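Local coordinates for adhesion and penetration protein autotransporter (Haemophilus influenzae, PDB 3SYJ) that promotes adherence to and invasion of host cells and aggregation between bacteria, and is probably a serine protease, as the passenger part of an autotransporter, at residues A[58-61]-A[67-70]; A[61-66]-A[232-237]; A[75-80]-A[117-122]. All blocks are in the same frame, centred on the assembly; numbering follows the deposited sequence.

Contact 1: A[58-61]-A[67-70]; sequences GVAA and YIVS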
# COMPACT_ATOMS: atom_id res chain seq x y z
N GLY A 58 38.74 -18.88 -49.05
CA GLY A 58 38.08 -20.14 -49.35
C GLY A 58 38.96 -21.30 -49.77
O GLY A 58 38.46 -22.41 -49.96
N VAL A 59 40.26 -21.09 -49.92
CA VAL A 59 41.08 -22.18 -50.45
C VAL A 59 41.76 -23.03 -49.38
O VAL A 59 42.46 -23.99 -49.71
CB VAL A 59 42.14 -21.69 -51.47
CG1 VAL A 59 41.47 -20.90 -52.59
CG2 VAL A 59 43.19 -20.85 -50.77
N ALA A 60 41.55 -22.71 -48.11
CA ALA A 60 42.22 -23.48 -47.04
C ALA A 60 41.47 -23.54 -45.72
O ALA A 60 40.59 -22.72 -45.44
CB ALA A 60 43.64 -22.97 -46.81
N ALA A 61 41.83 -24.52 -44.91
CA ALA A 61 41.19 -24.69 -43.61
C ALA A 61 42.22 -24.92 -42.52
O ALA A 61 43.28 -25.51 -42.75
CB ALA A 61 40.19 -25.84 -43.66
N TYR A 67 48.92 -24.50 -38.84
CA TYR A 67 48.89 -25.29 -40.08
C TYR A 67 47.55 -25.25 -40.80
O TYR A 67 46.48 -25.26 -40.18
CB TYR A 67 49.29 -26.75 -39.82
CG TYR A 67 50.69 -26.93 -39.32
CD1 TYR A 67 51.73 -27.17 -40.21
CD2 TYR A 67 50.98 -26.85 -37.96
CE1 TYR A 67 53.02 -27.33 -39.75
CE2 TYR A 67 52.27 -27.02 -37.50
CZ TYR A 67 53.29 -27.26 -38.40
OH TYR A 67 54.57 -27.42 -37.94
N ILE A 68 47.61 -25.19 -42.13
CA ILE A 68 46.41 -25.25 -42.95
C ILE A 68 46.53 -26.41 -43.92
O ILE A 68 47.58 -27.06 -44.01
CB ILE A 68 46.19 -23.96 -43.75
CG1 ILE A 68 47.44 -23.60 -44.56
CG2 ILE A 68 45.81 -22.83 -42.80
CD1 ILE A 68 47.25 -22.43 -45.49
N VAL A 69 45.45 -26.67 -44.65
CA VAL A 69 45.44 -27.74 -45.65
C VAL A 69 44.80 -27.21 -46.93
O VAL A 69 43.86 -26.41 -46.88
CB VAL A 69 44.69 -28.98 -45.16
CG1 VAL A 69 43.18 -28.75 -45.15
CG2 VAL A 69 45.03 -30.18 -46.02
N SER A 70 45.33 -27.63 -48.07
CA SER A 70 44.83 -27.21 -49.38
C SER A 70 45.46 -28.11 -50.44
O SER A 70 46.15 -29.06 -50.11
CB SER A 70 45.19 -25.74 -49.64
OG SER A 70 44.51 -25.24 -50.78
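Ala-61 and Val-69 face each other as an antiparallel, hydrogen-bonded pair, with 5.6 Å between their CA atoms. Of the two bonds of this ring, one is of ordinary length, 3.1 Å from Val-69 N to Ala-61 O; the other, from Ala-61 N to Val-69 O at 3.4 Å, is weak. CA-H...O contacts flank them, Ile-68 CA reaching Ala-61 O, and Ala-60 CA lying 3.4 Å from Val-69 O, so each of these carbonyl oxygens meets both an N-H and a C-H.

Next to the pair, a side chain supplies the bond. The hydroxyl of Ser-70 swings anti to the backbone N (chi1 -169°) and donates from OG to Val-59 O over 2.6 Å, nearly in line with the carbonyl but tilted 21° from its plane. The same OG is bonded to the amide of Asn-74, so it is gripped twice. On the side of the sheet where Ala-60 and Ile-68 lie, the CD1 end of Ile-68 comes to 3.9 Å from Ala-60 CB; on the other, Ala-61 CB sits loosely by Val-69 CG1.

Every touching residue is buried, in the region homologous to the IgA1 protease. The Ser-70 hydroxyl gives the carbonyl of buried Val-59 a partner and ties the 58-61 loop to Ser-70; the Val-59 side chain lies about 7 Å from that of Ser-218, the active-site serine by similarity.

Contact 2: A[61-66]-A[232-237]; sequences ALVENQ and WLINGI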
# COMPACT_ATOMS: atom_id res chain seq x y z
N ALA A 61 41.83 -24.52 -44.91
CA ALA A 61 41.19 -24.69 -43.61
C ALA A 61 42.22 -24.92 -42.52
O ALA A 61 43.28 -25.51 -42.75
CB ALA A 61 40.19 -25.84 -43.66
N LEU A 62 41.91 -24.43 -41.32
CA LEU A 62 42.85 -24.46 -40.20
C LEU A 62 42.78 -25.81 -39.47
O LEU A 62 41.79 -26.12 -38.81
CB LEU A 62 42.54 -23.30 -39.24
CG LEU A 62 43.55 -22.97 -38.13
CD1 LEU A 62 44.87 -22.44 -38.69
CD2 LEU A 62 42.93 -21.97 -37.18
N VAL A 63 43.85 -26.60 -39.58
CA VAL A 63 43.87 -27.94 -39.00
C VAL A 63 44.76 -28.05 -37.75
O VAL A 63 44.72 -29.05 -37.03
CB VAL A 63 44.30 -29.01 -40.05
CG1 VAL A 63 43.36 -29.02 -41.25
CG2 VAL A 63 45.72 -28.76 -40.50
N GLU A 64 45.58 -27.02 -37.51
CA GLU A 64 46.33 -26.92 -36.26
C GLU A 64 46.55 -25.44 -36.00
O GLU A 64 46.14 -24.61 -36.81
CB GLU A 64 47.66 -27.65 -36.36
CG GLU A 64 47.88 -28.70 -35.25
CD GLU A 64 47.82 -28.11 -33.83
OE1 GLU A 64 47.13 -28.70 -32.98
OE2 GLU A 64 48.46 -27.06 -33.59
N ASN A 65 47.18 -25.10 -34.88
CA ASN A 65 47.39 -23.71 -34.52
C ASN A 65 48.16 -22.91 -35.58
O ASN A 65 47.88 -21.73 -35.80
CB ASN A 65 48.06 -23.60 -33.15
CG ASN A 65 47.19 -24.15 -32.03
OD1 ASN A 65 47.68 -24.84 -31.13
ND2 ASN A 65 45.89 -23.85 -32.08
N GLN A 66 49.13 -23.54 -36.23
CA GLN A 66 49.87 -22.86 -37.29
C GLN A 66 49.94 -23.67 -38.59
O GLN A 66 50.89 -23.55 -39.35
CB GLN A 66 51.28 -22.47 -36.83
CG GLN A 66 52.18 -23.63 -36.37
CD GLN A 66 53.63 -23.21 -36.07
OE1 GLN A 66 54.09 -22.15 -36.51
NE2 GLN A 66 54.35 -24.04 -35.32
N TRP A 232 32.28 -31.72 -35.80
CA TRP A 232 32.57 -31.51 -37.20
C TRP A 232 34.05 -31.82 -37.42
O TRP A 232 34.90 -31.45 -36.61
CB TRP A 232 32.23 -30.08 -37.63
CG TRP A 232 30.75 -29.84 -37.84
CD1 TRP A 232 29.89 -29.21 -36.99
CD2 TRP A 232 29.98 -30.21 -38.99
NE1 TRP A 232 28.62 -29.17 -37.53
CE2 TRP A 232 28.65 -29.78 -38.77
CE3 TRP A 232 30.28 -30.86 -40.19
CZ2 TRP A 232 27.63 -29.98 -39.70
CZ3 TRP A 232 29.25 -31.06 -41.12
CH2 TRP A 232 27.95 -30.62 -40.86
N LEU A 233 34.35 -32.53 -38.50
CA LEU A 233 35.73 -32.85 -38.86
C LEU A 233 35.92 -32.42 -40.29
O LEU A 233 34.97 -32.47 -41.07
CB LEU A 233 35.99 -34.35 -38.75
CG LEU A 233 35.89 -34.97 -37.35
CD1 LEU A 233 35.57 -36.45 -37.43
CD2 LEU A 233 37.19 -34.76 -36.62
N ILE A 234 37.12 -31.99 -40.64
CA ILE A 234 37.39 -31.80 -42.05
C ILE A 234 37.61 -33.18 -42.65
O ILE A 234 38.34 -33.99 -42.08
CB ILE A 234 38.57 -30.84 -42.36
CG1 ILE A 234 38.77 -30.77 -43.88
CG2 ILE A 234 39.84 -31.29 -41.66
CD1 ILE A 234 39.67 -29.66 -44.34
N ASN A 235 36.95 -33.46 -43.77
CA ASN A 235 37.01 -34.79 -44.36
C ASN A 235 37.86 -34.83 -45.62
O ASN A 235 38.53 -35.81 -45.89
CB ASN A 235 35.59 -35.31 -44.65
CG ASN A 235 35.57 -36.74 -45.15
OD1 ASN A 235 36.42 -37.57 -44.79
ND2 ASN A 235 34.59 -37.05 -45.99
N GLY A 236 37.84 -33.75 -46.39
CA GLY A 236 38.61 -33.73 -47.62
C GLY A 236 38.75 -32.35 -48.21
O GLY A 236 38.17 -31.37 -47.72
N ILE A 237 39.54 -32.27 -49.28
CA ILE A 237 39.72 -31.01 -49.99
C ILE A 237 39.33 -31.17 -51.46
O ILE A 237 39.63 -32.20 -52.08
CB ILE A 237 41.16 -30.52 -49.88
CG1 ILE A 237 42.13 -31.62 -50.34
CG2 ILE A 237 41.46 -30.12 -48.43
CD1 ILE A 237 43.58 -31.17 -50.38
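Ile-234 is the residue of 232-237 that reaches across to 61-66, and it does so by apolar contact alone. Its longer branch runs extended, CG1 anti to the backbone N (chi1 178°) and CD1 continuing the line (chi2 167°), which carries the terminal methyl to 3.9 Å from Ala-61 CB. The short branch, CG2, meets a different residue: it lies 4.2 Å from Val-63 CG1, methyl against methyl. One isoleucine thus spreads its two arms over two residues of the facing strand, Ala-61 and Val-63, while Leu-62 between them turns its side chain away.

No hydrogen bond joins the segments, and the nearest CA atoms, those of Val-63 and Ile-234, stand 8.1 Å apart, a distance for side-chain packing rather than for strand pairing. Val-69 also touches Val-63 and Ile-234, filling in the apolar cluster.

Within 61-66 one polar bond forms: the backbone N of Asn-65 bonds to Glu-64 OE2 at 2.7 Å, the N-H coming from above the carboxylate plane.

The backbone of 232-237 is irregular against strand 221-226, where Asn-235 and Gly-236 both face Met-222 in a classic beta bulge directly after Ile-234.

Side chains of the 61-64/67-69 hairpin thus pack on strand 231-238 of the larger antiparallel sheet, consistent with the interface between the two beta-barrel halves of a chymotrypsin-like protease of the PA clan.

Contact 3: A[75-80]-A[117-122]; sequences VGYTDV and HNPRLH
Tyr-77 and His-117 approach from opposite directions and join by a hydrogen bond, OH to NE2 at 3.0 Å, in which either partner may be the donor. Each ring offers its edge: the imidazole NE2 lies in the plane of the phenol, and Tyr-77 CE2 lies in that of the imidazole. The pair is rim to rim, with planes at 40° and neither face covered by the other. Tyr-77 carries its ring between the backbone N and the carbonyl carbon (chi1 77°), which extends the hydroxyl toward 117-122. At its other nitrogen, ND1, His-117 is bonded to Asn-103 OD1, so bonds at two corners fix the ring's rotation.

Van der Waals contacts complete the interface. Pro-119 CG packs 3.6 Å from Tyr-77 OH and also lies over one face of the His-117 ring, toward its rim. Further along, in an apolar contact, Val-80 CG2 touches Leu-121 CD2 at 4.0 Å, the two side chains crossing at about a right angle.

Strands 79-80 and 120-121 are the outer members of a three-stranded antiparallel sheet and do not pair directly; strand 96-100 runs between them, its Ile-98 touching Tyr-77 and Pro-119. Ile-68 of strand 67-69 also touches Tyr-77 and Pro-119, while helix 256-266 meets Asn-118.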
# COMPACT_ATOMS: atom_id res chain seq x y z
N VAL A 75 49.34 -22.81 -56.31
CA VAL A 75 50.76 -22.50 -56.22
C VAL A 75 51.05 -21.02 -56.02
O VAL A 75 52.21 -20.63 -55.88
CB VAL A 75 51.52 -22.98 -57.49
CG1 VAL A 75 51.43 -24.48 -57.62
CG2 VAL A 75 50.97 -22.29 -58.72
N GLY A 76 50.01 -20.20 -56.00
CA GLY A 76 50.20 -18.75 -55.96
C GLY A 76 50.04 -18.04 -54.62
O GLY A 76 50.76 -17.06 -54.36
N TYR A 77 49.11 -18.48 -53.78
CA TYR A 77 48.81 -17.75 -52.55
C TYR A 77 49.94 -17.90 -51.55
O TYR A 77 50.57 -18.94 -51.48
CB TYR A 77 47.46 -18.17 -51.95
CG TYR A 77 47.44 -19.50 -51.23
CD1 TYR A 77 46.97 -19.58 -49.92
CD2 TYR A 77 47.86 -20.67 -51.85
CE1 TYR A 77 46.94 -20.80 -49.24
CE2 TYR A 77 47.82 -21.89 -51.18
CZ TYR A 77 47.36 -21.95 -49.88
OH TYR A 77 47.33 -23.15 -49.19
N THR A 78 50.21 -16.85 -50.78
CA THR A 78 51.34 -16.85 -49.86
C THR A 78 50.91 -16.60 -48.42
O THR A 78 51.74 -16.57 -47.52
CB THR A 78 52.36 -15.78 -50.25
OG1 THR A 78 51.70 -14.51 -50.32
CG2 THR A 78 52.96 -16.09 -51.59
N ASP A 79 49.61 -16.42 -48.21
CA ASP A 79 49.09 -16.11 -46.89
C ASP A 79 47.59 -16.35 -46.80
O ASP A 79 46.92 -16.50 -47.82
CB ASP A 79 49.41 -14.66 -46.51
CG ASP A 79 49.04 -13.68 -47.60
OD1 ASP A 79 47.88 -13.71 -48.06
OD2 ASP A 79 49.90 -12.87 -48.01
N VAL A 80 47.07 -16.39 -45.58
CA VAL A 80 45.64 -16.56 -45.37
C VAL A 80 45.18 -15.61 -44.27
O VAL A 80 46.00 -15.12 -43.50
CB VAL A 80 45.27 -18.01 -44.98
CG1 VAL A 80 45.45 -18.94 -46.17
CG2 VAL A 80 46.10 -18.48 -43.79
N HIS A 117 48.84 -30.29 -50.03
CA HIS A 117 49.88 -29.72 -49.17
C HIS A 117 49.37 -29.23 -47.81
O HIS A 117 48.19 -28.93 -47.64
CB HIS A 117 50.70 -28.64 -49.90
CG HIS A 117 49.96 -27.37 -50.18
ND1 HIS A 117 50.43 -26.41 -51.05
CD2 HIS A 117 48.78 -26.90 -49.71
CE1 HIS A 117 49.57 -25.40 -51.10
NE2 HIS A 117 48.56 -25.68 -50.29
N ASN A 118 50.29 -29.15 -46.84
CA ASN A 118 49.98 -28.76 -45.47
C ASN A 118 50.82 -27.57 -45.01
O ASN A 118 51.74 -27.73 -44.21
CB ASN A 118 50.23 -29.92 -44.51
CG ASN A 118 48.97 -30.67 -44.15
OD1 ASN A 118 47.99 -30.07 -43.70
ND2 ASN A 118 48.99 -31.98 -44.31
N PRO A 119 50.51 -26.37 -45.52
CA PRO A 119 51.30 -25.16 -45.24
C PRO A 119 51.42 -24.85 -43.76
O PRO A 119 50.47 -25.02 -42.99
CB PRO A 119 50.52 -24.05 -45.95
CG PRO A 119 49.76 -24.75 -47.03
CD PRO A 119 49.41 -26.10 -46.47
N ARG A 120 52.61 -24.39 -43.37
CA ARG A 120 52.88 -23.90 -42.02
C ARG A 120 52.83 -22.37 -42.07
O ARG A 120 53.36 -21.76 -43.00
CB ARG A 120 54.26 -24.39 -41.57
CG ARG A 120 54.67 -24.02 -40.16
CD ARG A 120 56.13 -24.36 -39.91
NE ARG A 120 56.45 -24.38 -38.48
CZ ARG A 120 57.67 -24.18 -37.98
NH1 ARG A 120 58.69 -23.93 -38.78
NH2 ARG A 120 57.86 -24.22 -36.66
N LEU A 121 52.18 -21.77 -41.08
CA LEU A 121 52.02 -20.31 -41.01
C LEU A 121 53.06 -19.72 -40.07
O LEU A 121 53.62 -20.43 -39.24
CB LEU A 121 50.62 -19.97 -40.51
CG LEU A 121 49.50 -20.59 -41.35
CD1 LEU A 121 48.13 -20.27 -40.75
CD2 LEU A 121 49.59 -20.12 -42.78
N HIS A 122 53.33 -18.43 -40.18
CA HIS A 122 54.39 -17.82 -39.39
C HIS A 122 53.96 -17.48 -37.96
O HIS A 122 54.81 -17.27 -37.10
CB HIS A 122 55.02 -16.62 -40.12
CG HIS A 122 54.27 -15.33 -39.96
ND1 HIS A 122 52.94 -15.19 -40.30
CD2 HIS A 122 54.68 -14.11 -39.53
CE1 HIS A 122 52.56 -13.95 -40.06
NE2 HIS A 122 53.59 -13.27 -39.59

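All three contacts lie in the N-terminal protease-like region of the passenger, on one side of the chain's centre. Contacts 1 and 2 share Ala-61 and have centres 7 Å apart; contact 3 is centred 8 Å from contact 1 and 14 Å from contact 2. Along the chain contact 1 closes before contact 3 opens, and contact 3 is nested within the loop that contact 2 closes. The segment 67-70 of contact 1 touches the other two, and backbone bonds tie Ile-68 to Pro-119 and Ser-70 to His-117. Segments both near and far in sequence thereby become neighbouring parts of one buried region, with contacts 1 and 3 close to Ser-218, the probable active-site serine.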